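Local structure of tetratricopeptide repeat domain protein (Salinibacter ruber, 3MA5) at residues F8-L13 with F30-E35; Y45-L50 with I61-Q66; R25-F30 with K49-L54. The protein is of unknown function but carries a tetratricopeptide-repeat helical domain, a scaffold that in its relatives commonly mediates protein-protein interactions. One frame throughout, in Å; residues are numbered along the deposited sequence.

Contact 1 (F8-L13 with F30-E35); sequences FTRYAL and FEELVE
Y11 and F30, whose CA atoms lie 7.1 Å apart, mark the nearest backbone pairing of two antiparallel helical segments whose axes approach to 10.2 Å and run at 153° to each other. The two methyls of L33 part to meet Y11 and R10. CD1 rests against the backbone and root of Y11, 3.8 Å from Y11 CA, and lies at the edge of the tyrosine ring. CD2 lies over one face of the R10 guanidinium, offset toward its rim and 3.7 Å from R10 NH1. The arginine chain bends at chi2 and chi3, and E32 OE1 meets the guanidinium at its edge, in plane, forming a long salt bridge to R10 NE at 3.6 Å. The carboxylate plane is turned 51° from that of the guanidinium, and the extended chain of E32 carries it out to cross R10 at about a right angle. The stronger polar bond of R10 runs from NH2 to T36 OG1, just beyond the segment. On the other flank, Y11 CD1 approaches the edge of the F30 ring, 4.3 Å from F30 CE1. An apolar seam bordered by an ion pair thus joins helices 7-19 and 23-36, the antiparallel helix-turn-helix hairpin of the first predicted TPR repeat.

Contact 2 (Y45-L50 with I61-Q66); sequences YHLGKL and IDTYAQ
Y64 OH reaches across to the backbone of G48 and K49 and is hydrogen-bonded to E52 OE1, one turn further along helix 42-53. This is the helix hairpin of the second predicted TPR repeat, in which an aromatic of the second helix lies against a small residue of the first. The segments run nearly antiparallel, at 168°, and their axes come within 8.3 Å, the nearest CA atoms being those of G48 and T63, 5.7 Å apart. With no side chain on G48, the Y64 ring comes close to the main chain, its CE1 3.4 Å from G48 CA. The aliphatic part of K49 crosses the phenol at about a right angle, its CB to CE all lying beside OH. An alanine in place of Y64 would probably open a gap beside G48 and leave E52 OE1 without its hydroxyl mate. T63 points its methyl at L47, CG2 standing 4.0 Å from L47 CB, while its OG1 bonds D59 O within its own helix. Y45 O, the carbonyl that also accepts the helical bond from K49 N, lies at the edge of the Y64 ring, in its plane, 3.7 Å from Y64 CE1.

Contact 3 (R25-F30 with K49-L54); sequences RALALF and KLYERL
L27 packs against L50, Y51 and L54, touching L50 with CB and the other two with CD1. Its CB is 3.5 Å from L50 CD2, and the same L50 methyl also lies against L27 CA. L27 CG is anti to the backbone N (chi1 172°), and beyond it CD1 meets two partners. One is Y51, whose CE1 is 3.5 Å from L27 CD1; the two side chains cross at about a right angle. The other is L54, just past the helix end, whose CD1 meets the same methyl tip of L27. L50 CD2 is the hub on the opposing helix: besides L27 it approaches A26 CB, at 4.3 Å, and the edge of the F30 ring, near its plane, at F30 CD2. Across these two segments the touching groups are apolar, and the segments cross at -134°, with axes 10.9 Å apart at their closest. L27 and L50 are the nearest residues by backbone, their CA atoms 7.2 Å apart. Y51 OH continues to a hydrogen bond with E31 OE2, one residue beyond this segment on helix 23-36. The contact joins the second helix of one predicted TPR repeat to the first helix of the next. Helix 23-36 also packs on helix 7-19 through A26 and F30, and helix 42-53 on helix 57-74 through Y51, which touches A60 and T63.

How the contacts relate
The three contacts follow the stacking of four consecutive helices. Contacts 1 and 2 are the hairpins within the two predicted repeats, with centres about 13 Å apart, and contact 3 joins one repeat to the other, with its centre about 11 Å from that of contact 1 and about 9 Å from that of contact 2. F30 belongs to contacts 1 and 3 and is the counterpart of Y64 in the next repeat; its CZ also lies 3.4 Å from H46 CB of contact 2. Contact 3 is tied to contact 1 by E31 OE2 and Y51 OH, 2.6 Å apart, and to contact 2 by Y64 OH and E52 OE1, 2.7 Å apart.

Contact 1 (F8-L13 with F30-E35)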
loop_
_atom_site.group_PDB
_atom_site.type_symbol
_atom_site.label_atom_id
_atom_site.label_comp_id
_atom_site.label_asym_id
_atom_site.label_seq_id
_atom_site.Cartn_x
_atom_site.Cartn_y
_atom_site.Cartn_z
ATOM N N PHE A 8 -4.493 3.964 12.302
ATOM C CA PHE A 8 -3.412 4.913 12.113
ATOM C C PHE A 8 -2.191 4.563 12.957
ATOM O O PHE A 8 -1.064 4.650 12.487
ATOM C CB PHE A 8 -3.827 6.348 12.445
ATOM C CG PHE A 8 -2.681 7.338 12.347
ATOM C CD1 PHE A 8 -2.181 7.737 11.104
ATOM C CD2 PHE A 8 -2.032 7.782 13.497
ATOM C CE1 PHE A 8 -1.052 8.557 11.011
ATOM C CE2 PHE A 8 -0.907 8.597 13.412
ATOM C CZ PHE A 8 -0.411 8.983 12.167
ATOM N N THR A 9 -2.399 4.173 14.206
ATOM C CA THR A 9 -1.254 3.871 15.050
ATOM C C THR A 9 -0.293 2.900 14.365
ATOM O O THR A 9 0.868 3.244 14.136
ATOM C CB THR A 9 -1.705 3.340 16.436
ATOM O OG1 THR A 9 -2.306 4.411 17.179
ATOM C CG2 THR A 9 -0.527 2.788 17.225
ATOM N N ARG A 10 -0.765 1.705 14.015
ATOM C CA ARG A 10 0.115 0.744 13.354
ATOM C C ARG A 10 0.492 1.160 11.939
ATOM O O ARG A 10 1.556 0.800 11.449
ATOM C CB ARG A 10 -0.476 -0.677 13.363
ATOM C CG ARG A 10 -1.975 -0.781 13.448
ATOM C CD ARG A 10 -2.340 -2.005 14.268
ATOM N NE ARG A 10 -2.898 -3.069 13.449
ATOM C CZ ARG A 10 -4.109 -3.032 12.914
ATOM N NH1 ARG A 10 -4.892 -1.977 13.116
ATOM N NH2 ARG A 10 -4.538 -4.047 12.175
ATOM N N TYR A 11 -0.371 1.907 11.269
ATOM C CA TYR A 11 -0.011 2.382 9.940
ATOM C C TYR A 11 1.283 3.220 10.096
ATOM O O TYR A 11 2.311 2.928 9.478
ATOM C CB TYR A 11 -1.130 3.249 9.361
ATOM C CG TYR A 11 -0.718 4.027 8.138
ATOM C CD1 TYR A 11 -0.890 3.501 6.858
ATOM C CD2 TYR A 11 -0.128 5.278 8.261
ATOM C CE1 TYR A 11 -0.492 4.207 5.729
ATOM C CE2 TYR A 11 0.282 5.993 7.141
ATOM C CZ TYR A 11 0.097 5.449 5.876
ATOM O OH TYR A 11 0.486 6.148 4.762
ATOM N N ALA A 12 1.220 4.257 10.932
ATOM C CA ALA A 12 2.372 5.120 11.178
ATOM C C ALA A 12 3.528 4.258 11.680
ATOM O O ALA A 12 4.689 4.489 11.334
ATOM C CB ALA A 12 2.018 6.202 12.210
ATOM N N LEU A 13 3.197 3.271 12.500
ATOM C CA LEU A 13 4.181 2.342 13.037
ATOM C C LEU A 13 4.929 1.752 11.841
ATOM O O LEU A 13 6.133 1.964 11.674
ATOM C CB LEU A 13 3.457 1.225 13.785
ATOM C CG LEU A 13 4.155 0.262 14.746
ATOM C CD1 LEU A 13 5.649 0.255 14.524
ATOM C CD2 LEU A 13 3.821 0.691 16.159
ATOM N N PHE A 30 1.564 -3.985 7.238
ATOM C CA PHE A 30 0.764 -3.571 6.088
ATOM C C PHE A 30 -0.245 -4.619 5.622
ATOM O O PHE A 30 -1.415 -4.301 5.408
ATOM C CB PHE A 30 1.668 -3.175 4.907
ATOM C CG PHE A 30 2.231 -1.789 5.010
ATOM C CD1 PHE A 30 1.457 -0.734 5.499
ATOM C CD2 PHE A 30 3.533 -1.523 4.602
ATOM C CE1 PHE A 30 1.974 0.565 5.578
ATOM C CE2 PHE A 30 4.060 -0.227 4.678
ATOM C CZ PHE A 30 3.277 0.813 5.166
ATOM N N GLU A 31 0.213 -5.858 5.461
ATOM C CA GLU A 31 -0.643 -6.946 4.990
ATOM C C GLU A 31 -1.781 -7.199 5.949
ATOM O O GLU A 31 -2.916 -7.450 5.532
ATOM C CB GLU A 31 0.171 -8.231 4.817
ATOM C CG GLU A 31 0.460 -8.589 3.369
ATOM C CD GLU A 31 1.645 -9.533 3.238
ATOM O OE1 GLU A 31 1.779 -10.416 4.108
ATOM O OE2 GLU A 31 2.436 -9.400 2.273
ATOM N N GLU A 32 -1.452 -7.133 7.234
ATOM C CA GLU A 32 -2.393 -7.338 8.327
ATOM C C GLU A 32 -3.486 -6.261 8.256
ATOM O O GLU A 32 -4.685 -6.553 8.241
ATOM C CB GLU A 32 -1.596 -7.232 9.614
ATOM C CG GLU A 32 -2.334 -7.422 10.894
ATOM C CD GLU A 32 -1.457 -6.991 12.057
ATOM O OE1 GLU A 32 -1.071 -5.792 12.066
ATOM O OE2 GLU A 32 -1.140 -7.832 12.941
ATOM N N LEU A 33 -3.039 -5.012 8.194
ATOM C CA LEU A 33 -3.908 -3.850 8.087
ATOM C C LEU A 33 -4.852 -3.965 6.930
ATOM O O LEU A 33 -6.002 -3.587 7.021
ATOM C CB LEU A 33 -3.085 -2.606 7.839
ATOM C CG LEU A 33 -2.758 -1.688 8.993
ATOM C CD1 LEU A 33 -1.909 -0.566 8.449
ATOM C CD2 LEU A 33 -4.032 -1.162 9.613
ATOM N N VAL A 34 -4.344 -4.448 5.811
ATOM C CA VAL A 34 -5.167 -4.572 4.631
ATOM C C VAL A 34 -6.322 -5.563 4.783
ATOM O O VAL A 34 -7.349 -5.429 4.116
ATOM C CB VAL A 34 -4.297 -4.907 3.411
ATOM C CG1 VAL A 34 -5.119 -5.549 2.325
ATOM C CG2 VAL A 34 -3.702 -3.619 2.869
ATOM N N GLU A 35 -6.178 -6.544 5.666
ATOM C CA GLU A 35 -7.250 -7.507 5.851
ATOM C C GLU A 35 -8.111 -7.197 7.072
ATOM O O GLU A 35 -9.301 -7.517 7.085
ATOM C CB GLU A 35 -6.690 -8.940 5.895
ATOM C CG GLU A 35 -5.497 -9.160 6.797
ATOM C CD GLU A 35 -4.715 -10.435 6.441
ATOM O OE1 GLU A 35 -5.064 -11.085 5.423
ATOM O OE2 GLU A 35 -3.749 -10.778 7.177
#

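Contact 2 (Y45-L50 with I61-Q66)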
loop_
_atom_site.group_PDB
_atom_site.type_symbol
_atom_site.label_atom_id
_atom_site.label_comp_id
_atom_site.label_asym_id
_atom_site.label_seq_id
_atom_site.Cartn_x
_atom_site.Cartn_y
_atom_site.Cartn_z
ATOM N N TYR A 45 -0.907 2.040 -1.003
ATOM C CA TYR A 45 0.204 2.586 -1.767
ATOM C C TYR A 45 1.579 2.112 -1.280
ATOM O O TYR A 45 2.449 1.772 -2.075
ATOM C CB TYR A 45 0.128 4.114 -1.769
ATOM C CG TYR A 45 1.333 4.784 -2.354
ATOM C CD1 TYR A 45 2.467 5.020 -1.578
ATOM C CD2 TYR A 45 1.373 5.120 -3.702
ATOM C CE1 TYR A 45 3.625 5.575 -2.143
ATOM C CE2 TYR A 45 2.526 5.677 -4.277
ATOM C CZ TYR A 45 3.650 5.898 -3.491
ATOM O OH TYR A 45 4.797 6.432 -4.039
ATOM N N HIS A 46 1.776 2.087 0.025
ATOM C CA HIS A 46 3.042 1.650 0.553
ATOM C C HIS A 46 3.236 0.148 0.435
ATOM O O HIS A 46 4.367 -0.306 0.296
ATOM C CB HIS A 46 3.187 2.090 2.014
ATOM C CG HIS A 46 3.176 3.576 2.190
ATOM N ND1 HIS A 46 4.062 4.406 1.550
ATOM C CD2 HIS A 46 2.324 4.388 2.871
ATOM C CE1 HIS A 46 3.758 5.664 1.809
ATOM N NE2 HIS A 46 2.704 5.676 2.610
ATOM N N LEU A 47 2.154 -0.628 0.483
ATOM C CA LEU A 47 2.263 -2.076 0.389
ATOM C C LEU A 47 2.703 -2.464 -0.998
ATOM O O LEU A 47 3.570 -3.309 -1.166
ATOM C CB LEU A 47 0.928 -2.742 0.687
ATOM C CG LEU A 47 0.959 -4.272 0.728
ATOM C CD1 LEU A 47 2.152 -4.730 1.544
ATOM C CD2 LEU A 47 -0.341 -4.801 1.323
ATOM N N GLY A 48 2.098 -1.831 -1.991
ATOM C CA GLY A 48 2.420 -2.131 -3.365
ATOM C C GLY A 48 3.816 -1.684 -3.716
ATOM O O GLY A 48 4.518 -2.348 -4.474
ATOM N N LYS A 49 4.229 -0.551 -3.171
ATOM C CA LYS A 49 5.557 -0.035 -3.455
ATOM C C LYS A 49 6.568 -0.964 -2.804
ATOM O O LYS A 49 7.714 -1.041 -3.228
ATOM C CB LYS A 49 5.687 1.395 -2.921
ATOM C CG LYS A 49 5.098 2.457 -3.833
ATOM C CD LYS A 49 6.116 2.883 -4.892
ATOM C CE LYS A 49 5.474 3.537 -6.108
ATOM N NZ LYS A 49 6.512 4.056 -7.043
ATOM N N LEU A 50 6.124 -1.692 -1.786
ATOM C CA LEU A 50 6.981 -2.621 -1.072
ATOM C C LEU A 50 7.056 -3.925 -1.817
ATOM O O LEU A 50 8.114 -4.563 -1.875
ATOM C CB LEU A 50 6.431 -2.881 0.319
ATOM C CG LEU A 50 7.369 -3.484 1.368
ATOM C CD1 LEU A 50 8.672 -2.685 1.417
ATOM C CD2 LEU A 50 6.695 -3.455 2.725
ATOM N N ILE A 61 0.606 -4.740 -8.127
ATOM C CA ILE A 61 -0.449 -4.243 -8.999
ATOM C C ILE A 61 -1.862 -4.648 -8.551
ATOM O O ILE A 61 -2.824 -3.897 -8.747
ATOM C CB ILE A 61 -0.206 -4.708 -10.443
ATOM C CG1 ILE A 61 1.257 -4.433 -10.817
ATOM C CG2 ILE A 61 -1.177 -4.007 -11.388
ATOM C CD1 ILE A 61 1.598 -4.542 -12.301
ATOM N N ASP A 62 -1.997 -5.823 -7.946
ATOM C CA ASP A 62 -3.310 -6.243 -7.486
ATOM C C ASP A 62 -3.621 -5.444 -6.253
ATOM O O ASP A 62 -4.782 -5.312 -5.873
ATOM C CB ASP A 62 -3.352 -7.727 -7.115
ATOM C CG ASP A 62 -2.892 -8.629 -8.242
ATOM O OD1 ASP A 62 -3.282 -8.376 -9.407
ATOM O OD2 ASP A 62 -2.152 -9.600 -7.953
ATOM N N THR A 63 -2.581 -4.917 -5.611
ATOM C CA THR A 63 -2.792 -4.124 -4.404
ATOM C C THR A 63 -3.132 -2.688 -4.812
ATOM O O THR A 63 -4.045 -2.078 -4.257
ATOM C CB THR A 63 -1.560 -4.190 -3.478
ATOM O OG1 THR A 63 -1.305 -5.556 -3.131
ATOM C CG2 THR A 63 -1.809 -3.427 -2.201
ATOM N N TYR A 64 -2.427 -2.156 -5.802
ATOM C CA TYR A 64 -2.742 -0.818 -6.268
ATOM C C TYR A 64 -4.179 -0.837 -6.782
ATOM O O TYR A 64 -4.925 0.126 -6.626
ATOM C CB TYR A 64 -1.798 -0.379 -7.398
ATOM C CG TYR A 64 -0.347 -0.185 -6.980
ATOM C CD1 TYR A 64 -0.020 0.190 -5.680
ATOM C CD2 TYR A 64 0.689 -0.347 -7.888
ATOM C CE1 TYR A 64 1.290 0.392 -5.293
ATOM C CE2 TYR A 64 2.003 -0.146 -7.512
ATOM C CZ TYR A 64 2.301 0.223 -6.212
ATOM O OH TYR A 64 3.623 0.386 -5.839
ATOM N N ALA A 65 -4.579 -1.947 -7.389
ATOM C CA ALA A 65 -5.929 -2.051 -7.930
ATOM C C ALA A 65 -6.953 -2.162 -6.825
ATOM O O ALA A 65 -8.060 -1.630 -6.943
ATOM C CB ALA A 65 -6.027 -3.232 -8.856
ATOM N N GLN A 66 -6.594 -2.872 -5.762
ATOM C CA GLN A 66 -7.482 -3.004 -4.616
ATOM C C GLN A 66 -7.607 -1.614 -3.973
ATOM O O GLN A 66 -8.671 -1.206 -3.528
ATOM C CB GLN A 66 -6.884 -3.967 -3.597
ATOM C CG GLN A 66 -6.773 -5.408 -4.030
ATOM C CD GLN A 66 -6.246 -6.310 -2.902
ATOM O OE1 GLN A 66 -6.512 -6.063 -1.722
ATOM N NE2 GLN A 66 -5.514 -7.367 -3.265
#

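Contact 3 (R25-F30 with K49-L54)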
loop_
_atom_site.group_PDB
_atom_site.type_symbol
_atom_site.label_atom_id
_atom_site.label_comp_id
_atom_site.label_asym_id
_atom_site.label_seq_id
_atom_site.Cartn_x
_atom_site.Cartn_y
_atom_site.Cartn_z
ATOM N N ARG A 25 9.228 -5.999 8.602
ATOM C CA ARG A 25 8.285 -5.628 9.658
ATOM C C ARG A 25 7.214 -4.714 9.081
ATOM O O ARG A 25 6.028 -4.881 9.365
ATOM C CB ARG A 25 9.017 -4.928 10.801
ATOM C CG ARG A 25 8.143 -4.589 11.991
ATOM C CD ARG A 25 7.226 -5.743 12.397
ATOM N NE ARG A 25 6.439 -5.375 13.575
ATOM C CZ ARG A 25 5.377 -6.041 14.020
ATOM N NH1 ARG A 25 4.949 -7.131 13.392
ATOM N NH2 ARG A 25 4.737 -5.604 15.098
ATOM N N ALA A 26 7.637 -3.748 8.272
ATOM C CA ALA A 26 6.696 -2.847 7.632
ATOM C C ALA A 26 5.682 -3.692 6.854
ATOM O O ALA A 26 4.472 -3.485 6.978
ATOM C CB ALA A 26 7.424 -1.911 6.689
ATOM N N LEU A 27 6.167 -4.655 6.065
ATOM C CA LEU A 27 5.275 -5.503 5.274
ATOM C C LEU A 27 4.289 -6.325 6.099
ATOM O O LEU A 27 3.124 -6.432 5.737
ATOM C CB LEU A 27 6.070 -6.434 4.359
ATOM C CG LEU A 27 5.180 -7.465 3.653
ATOM C CD1 LEU A 27 5.210 -7.300 2.142
ATOM C CD2 LEU A 27 5.641 -8.833 4.043
ATOM N N ALA A 28 4.755 -6.910 7.196
ATOM C CA ALA A 28 3.891 -7.691 8.074
ATOM C C ALA A 28 2.683 -6.830 8.431
ATOM O O ALA A 28 1.548 -7.149 8.088
ATOM C CB ALA A 28 4.648 -8.077 9.342
ATOM N N LEU A 29 2.946 -5.725 9.115
ATOM C CA LEU A 29 1.904 -4.793 9.522
ATOM C C LEU A 29 0.981 -4.395 8.364
ATOM O O LEU A 29 -0.243 -4.463 8.488
ATOM C CB LEU A 29 2.541 -3.532 10.125
ATOM C CG LEU A 29 3.240 -3.660 11.483
ATOM C CD1 LEU A 29 4.024 -2.393 11.769
ATOM C CD2 LEU A 29 2.219 -3.915 12.577
ATOM N N PHE A 30 1.564 -3.985 7.238
ATOM C CA PHE A 30 0.764 -3.571 6.088
ATOM C C PHE A 30 -0.245 -4.619 5.622
ATOM O O PHE A 30 -1.415 -4.301 5.408
ATOM C CB PHE A 30 1.668 -3.175 4.907
ATOM C CG PHE A 30 2.231 -1.789 5.010
ATOM C CD1 PHE A 30 1.457 -0.734 5.499
ATOM C CD2 PHE A 30 3.533 -1.523 4.602
ATOM C CE1 PHE A 30 1.974 0.565 5.578
ATOM C CE2 PHE A 30 4.060 -0.227 4.678
ATOM C CZ PHE A 30 3.277 0.813 5.166
ATOM N N LYS A 49 4.229 -0.551 -3.171
ATOM C CA LYS A 49 5.557 -0.035 -3.455
ATOM C C LYS A 49 6.568 -0.964 -2.804
ATOM O O LYS A 49 7.714 -1.041 -3.228
ATOM C CB LYS A 49 5.687 1.395 -2.921
ATOM C CG LYS A 49 5.098 2.457 -3.833
ATOM C CD LYS A 49 6.116 2.883 -4.892
ATOM C CE LYS A 49 5.474 3.537 -6.108
ATOM N NZ LYS A 49 6.512 4.056 -7.043
ATOM N N LEU A 50 6.124 -1.692 -1.786
ATOM C CA LEU A 50 6.981 -2.621 -1.072
ATOM C C LEU A 50 7.056 -3.925 -1.817
ATOM O O LEU A 50 8.114 -4.563 -1.875
ATOM C CB LEU A 50 6.431 -2.881 0.319
ATOM C CG LEU A 50 7.369 -3.484 1.368
ATOM C CD1 LEU A 50 8.672 -2.685 1.417
ATOM C CD2 LEU A 50 6.695 -3.455 2.725
ATOM N N TYR A 51 5.923 -4.335 -2.379
ATOM C CA TYR A 51 5.883 -5.575 -3.136
ATOM C C TYR A 51 6.807 -5.468 -4.321
ATOM O O TYR A 51 7.475 -6.429 -4.680
ATOM C CB TYR A 51 4.479 -5.866 -3.629
ATOM C CG TYR A 51 3.631 -6.586 -2.626
ATOM C CD1 TYR A 51 4.203 -7.426 -1.670
ATOM C CD2 TYR A 51 2.253 -6.446 -2.639
ATOM C CE1 TYR A 51 3.413 -8.096 -0.746
ATOM C CE2 TYR A 51 1.456 -7.109 -1.725
ATOM C CZ TYR A 51 2.033 -7.928 -0.786
ATOM O OH TYR A 51 1.218 -8.532 0.134
ATOM N N GLU A 52 6.833 -4.288 -4.927
ATOM C CA GLU A 52 7.681 -4.066 -6.076
ATOM C C GLU A 52 9.132 -4.263 -5.673
ATOM O O GLU A 52 9.870 -4.968 -6.351
ATOM C CB GLU A 52 7.462 -2.660 -6.654
ATOM C CG GLU A 52 6.172 -2.493 -7.455
ATOM C CD GLU A 52 6.139 -1.177 -8.190
ATOM O OE1 GLU A 52 5.239 -0.338 -7.930
ATOM O OE2 GLU A 52 7.038 -0.992 -9.033
ATOM N N ARG A 53 9.534 -3.659 -4.558
ATOM C CA ARG A 53 10.911 -3.783 -4.071
ATOM C C ARG A 53 11.239 -5.232 -3.780
ATOM O O ARG A 53 12.377 -5.661 -3.923
ATOM C CB ARG A 53 11.113 -2.962 -2.794
ATOM C CG ARG A 53 10.866 -1.477 -2.978
ATOM C CD ARG A 53 11.043 -0.718 -1.676
ATOM N NE ARG A 53 12.449 -0.593 -1.302
ATOM C CZ ARG A 53 12.865 -0.170 -0.116
ATOM N NH1 ARG A 53 11.983 0.164 0.815
ATOM N NH2 ARG A 53 14.159 -0.085 0.137
ATOM N N LEU A 54 10.217 -5.971 -3.367
ATOM C CA LEU A 54 10.335 -7.379 -3.035
ATOM C C LEU A 54 10.288 -8.267 -4.266
ATOM O O LEU A 54 10.176 -9.486 -4.148
ATOM C CB LEU A 54 9.197 -7.766 -2.091
ATOM C CG LEU A 54 9.361 -7.214 -0.679
ATOM C CD1 LEU A 54 8.171 -7.574 0.221
ATOM C CD2 LEU A 54 10.655 -7.789 -0.136
#